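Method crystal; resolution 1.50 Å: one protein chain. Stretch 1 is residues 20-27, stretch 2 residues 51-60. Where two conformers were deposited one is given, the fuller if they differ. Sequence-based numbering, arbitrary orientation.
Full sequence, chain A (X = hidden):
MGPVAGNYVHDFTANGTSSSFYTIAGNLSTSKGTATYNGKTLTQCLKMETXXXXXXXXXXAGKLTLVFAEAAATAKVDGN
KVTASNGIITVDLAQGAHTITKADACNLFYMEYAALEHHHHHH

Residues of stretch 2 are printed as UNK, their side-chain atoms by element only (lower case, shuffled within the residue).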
# COMPACT_ATOMS: atom_id res chain seq x y z
N SER A 20 -8.75 -8.10 -6.89
CA SER A 20 -8.27 -9.35 -7.49
C SER A 20 -6.75 -9.47 -7.40
O SER A 20 -6.24 -10.55 -7.26
CB SER A 20 -8.74 -9.51 -8.94
OG SER A 20 -8.50 -8.34 -9.67
N PHE A 21 -6.04 -8.34 -7.45
CA PHE A 21 -4.59 -8.33 -7.48
C PHE A 21 -4.01 -8.46 -6.04
O PHE A 21 -3.06 -9.23 -5.82
CB PHE A 21 -4.07 -7.05 -8.14
CG PHE A 21 -2.57 -6.99 -8.28
CD1 PHE A 21 -1.96 -7.56 -9.39
CD2 PHE A 21 -1.80 -6.30 -7.37
CE1 PHE A 21 -0.60 -7.49 -9.56
CE2 PHE A 21 -0.42 -6.21 -7.53
CZ PHE A 21 0.17 -6.82 -8.62
N TYR A 22 -4.55 -7.69 -5.11
CA TYR A 22 -4.13 -7.72 -3.72
C TYR A 22 -5.03 -8.62 -2.91
O TYR A 22 -6.24 -8.58 -3.05
CB TYR A 22 -4.11 -6.34 -3.12
CG TYR A 22 -3.25 -5.32 -3.85
CD1 TYR A 22 -1.88 -5.24 -3.60
CD2 TYR A 22 -3.77 -4.42 -4.80
CE1 TYR A 22 -1.08 -4.32 -4.24
CE2 TYR A 22 -2.98 -3.51 -5.44
CZ TYR A 22 -1.61 -3.45 -5.17
OH TYR A 22 -0.80 -2.54 -5.77
N THR A 23 -4.44 -9.44 -2.07
CA THR A 23 -5.18 -10.22 -1.08
C THR A 23 -5.03 -9.51 0.25
O THR A 23 -3.93 -9.51 0.84
CB THR A 23 -4.71 -11.66 -1.03
OG1 THR A 23 -4.90 -12.26 -2.32
CG2 THR A 23 -5.46 -12.43 0.02
N ILE A 24 -6.10 -8.86 0.70
CA ILE A 24 -6.07 -7.97 1.86
C ILE A 24 -6.74 -8.62 3.03
O ILE A 24 -7.93 -8.95 2.97
CB ILE A 24 -6.78 -6.61 1.49
CG1 ILE A 24 -6.08 -5.95 0.30
CG2 ILE A 24 -6.76 -5.67 2.69
CD1 ILE A 24 -6.89 -4.89 -0.41
N ALA A 25 -5.98 -8.80 4.12
CA ALA A 25 -6.49 -9.28 5.39
C ALA A 25 -6.35 -8.19 6.44
O ALA A 25 -5.24 -7.84 6.87
CB ALA A 25 -5.75 -10.51 5.82
N GLY A 26 -7.46 -7.59 6.81
CA GLY A 26 -7.46 -6.55 7.81
C GLY A 26 -8.77 -5.79 7.84
O GLY A 26 -9.77 -6.21 7.21
N ASN A 27 -8.75 -4.69 8.58
CA ASN A 27 -9.91 -3.96 9.03
C ASN A 27 -9.87 -2.50 8.66
O ASN A 27 -8.83 -1.83 8.77
CB ASN A 27 -10.01 -4.10 10.56
CG ASN A 27 -10.01 -5.53 10.95
OD1 ASN A 27 -10.86 -6.30 10.50
ND2 ASN A 27 -9.03 -5.93 11.75
N UNK A 51 -2.30 -8.28 13.04
CA UNK A 51 -2.70 -9.40 12.19
C UNK A 51 -2.91 -9.00 10.73
O UNK A 51 -3.32 -9.82 9.90
c UNK A 51 -3.96 -10.01 12.76
N UNK A 52 -2.58 -7.76 10.39
CA UNK A 52 -2.87 -7.24 9.04
C UNK A 52 -1.85 -7.72 8.03
O UNK A 52 -0.62 -7.73 8.29
c UNK A 52 -2.88 -5.71 9.06
o UNK A 52 -3.77 -5.27 10.07
c UNK A 52 -3.24 -5.11 7.75
N UNK A 53 -2.33 -8.08 6.84
CA UNK A 53 -1.42 -8.43 5.74
C UNK A 53 -2.02 -8.14 4.40
O UNK A 53 -3.26 -8.20 4.21
o UNK A 53 -2.04 -10.75 5.51
c UNK A 53 -0.96 -9.88 5.79
N UNK A 54 -1.16 -7.74 3.50
CA UNK A 54 -1.54 -7.57 2.08
C UNK A 54 -0.52 -8.36 1.27
O UNK A 54 0.71 -8.09 1.36
c UNK A 54 -1.97 -3.83 2.60
c UNK A 54 -1.86 -5.98 0.19
c UNK A 54 -2.42 -5.25 2.53
c UNK A 54 -1.50 -6.10 1.66
N UNK A 55 -1.02 -9.34 0.50
CA UNK A 55 -0.19 -10.11 -0.39
C UNK A 55 -0.53 -9.84 -1.84
O UNK A 55 -1.67 -9.53 -2.18
o UNK A 55 -0.11 -11.81 1.29
c UNK A 55 -0.40 -11.58 -0.08
N UNK A 56 0.47 -9.98 -2.70
CA UNK A 56 0.32 -9.87 -4.14
C UNK A 56 1.52 -10.51 -4.81
O UNK A 56 2.57 -10.67 -4.18
c UNK A 56 3.54 -5.88 -3.89
c UNK A 56 2.62 -6.13 -2.88
c UNK A 56 1.56 -6.99 -3.10
c UNK A 56 2.26 -7.27 -5.36
c UNK A 56 3.35 -6.42 -5.13
c UNK A 56 1.35 -7.55 -4.35
c UNK A 56 0.16 -8.44 -4.60
N UNK A 57 1.35 -10.82 -6.09
CA UNK A 57 2.41 -11.32 -6.94
C UNK A 57 2.72 -10.27 -8.00
O UNK A 57 1.87 -9.91 -8.82
c UNK A 57 3.24 -13.20 -8.43
c UNK A 57 2.06 -12.68 -7.56
o UNK A 57 1.82 -13.65 -6.54
N UNK A 58 3.92 -9.69 -7.91
CA UNK A 58 4.41 -8.76 -8.90
C UNK A 58 4.65 -9.52 -10.18
O UNK A 58 5.43 -10.47 -10.18
c UNK A 58 5.72 -8.08 -8.45
N UNK A 59 4.01 -9.11 -11.29
CA UNK A 59 4.23 -9.83 -12.54
C UNK A 59 5.57 -9.53 -13.25
O UNK A 59 6.00 -10.29 -14.12
c UNK A 59 2.69 -8.05 -12.89
c UNK A 59 2.99 -8.06 -11.44
c UNK A 59 3.08 -9.36 -13.41
N UNK A 60 6.20 -8.42 -12.81
CA UNK A 60 7.51 -8.02 -13.22
C UNK A 60 8.07 -7.08 -12.15
O UNK A 60 7.34 -6.63 -11.27
o UNK A 60 6.61 -6.25 -14.61
c UNK A 60 7.49 -7.36 -14.59
O HOH W 1 -1.20 -10.49 -7.44
O HOH W 2 -2.97 -11.21 2.92
O HOH W 3 -6.23 -4.12 9.82

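Position 51 carries a single side-chain carbon; its CB points sideways and comes no closer to stretch 1 than 6.4 Å, to Ala-25 O. One carbon means alanine, Ala-51, a lead-in to the pairing.

At position 52 the first carbon bears one oxygen and one carbon; that outer carbon lies 4.5 Å from Gly-26 CA, and the fork is a threonine's. Thr-52 donates from OG1 to water 3 (2.7 Å), which accepts also from Asn-27 N (2.9 Å). A CB on Gly-26 would come within 3.1 Å of Thr-52 CG2, and the backbone angles there call for glycine in any case.

Position 53 has one carbon, then one oxygen, which sits 3.7 Å from Ala-25 CB: serine. Ser-53 pairs with Ala-25 through two backbone bonds, Ala-25 N to Ser-53 O at 2.8 Å and Ser-53 N to Ala-25 O at 2.9 Å.

Position 54 shows four carbons, forked at the first, one arm two carbons long; the shorter arm lies 3.9 Å from Tyr-22 CD1 and 4.2 Å from Ile-24 CG1, on the sheet face of Ile-24: Ile-54.

Position 55 repeats the carbon-then-oxygen pattern, its CB 4.4 Å from Thr-23 CB, so it is Ser-55. Its backbone pairs with Thr-23, with Thr-23 N to Ser-55 O at 2.8 Å and Ser-55 N to Thr-23 O at 2.9 Å. Water 2 links Thr-23 O (2.9 Å), Ser-53 OG (2.8 Å) and, weakly, Ser-55 OG (3.3 Å).

Position 56 holds one carbon and a six-carbon ring with no oxygen. The ring receives the edge of Tyr-22 toward its face, centroids 5.4 Å apart; the Phe-21 ring lies near parallel but slid aside, its CE2 3.6 Å from a ring carbon, CD2 of Phe-56.

Position 57 has a carbon bearing one oxygen and one carbon, clear of stretch 1: Thr-57. Water 1 joins its N (2.9 Å) to Phe-21 O (2.8 Å), and Phe-21 CZ approaches Thr-57 O at 3.5 Å.

Position 58 has one carbon, pointing away: Ala-58.

At position 59 three carbons close onto the backbone nitrogen; one meets the Phe-21 ring edge, 4.1 Å from CE1, and is CD of Pro-59.

Position 60, one carbon and one oxygen beyond reach of stretch 1, is Ser-60.

The rule is alternation. Antiparallel backbone bonds at Thr-23/Ser-55 and Ala-25/Ser-53 fix the register, with small side chains and a water on their face; Ile-24 and Ile-54 pack on the other. Where the direct bonds stop, aromatic packing and water 1 extend the contact.

Stretch 2, residues 51-60: ATSISFTAPS
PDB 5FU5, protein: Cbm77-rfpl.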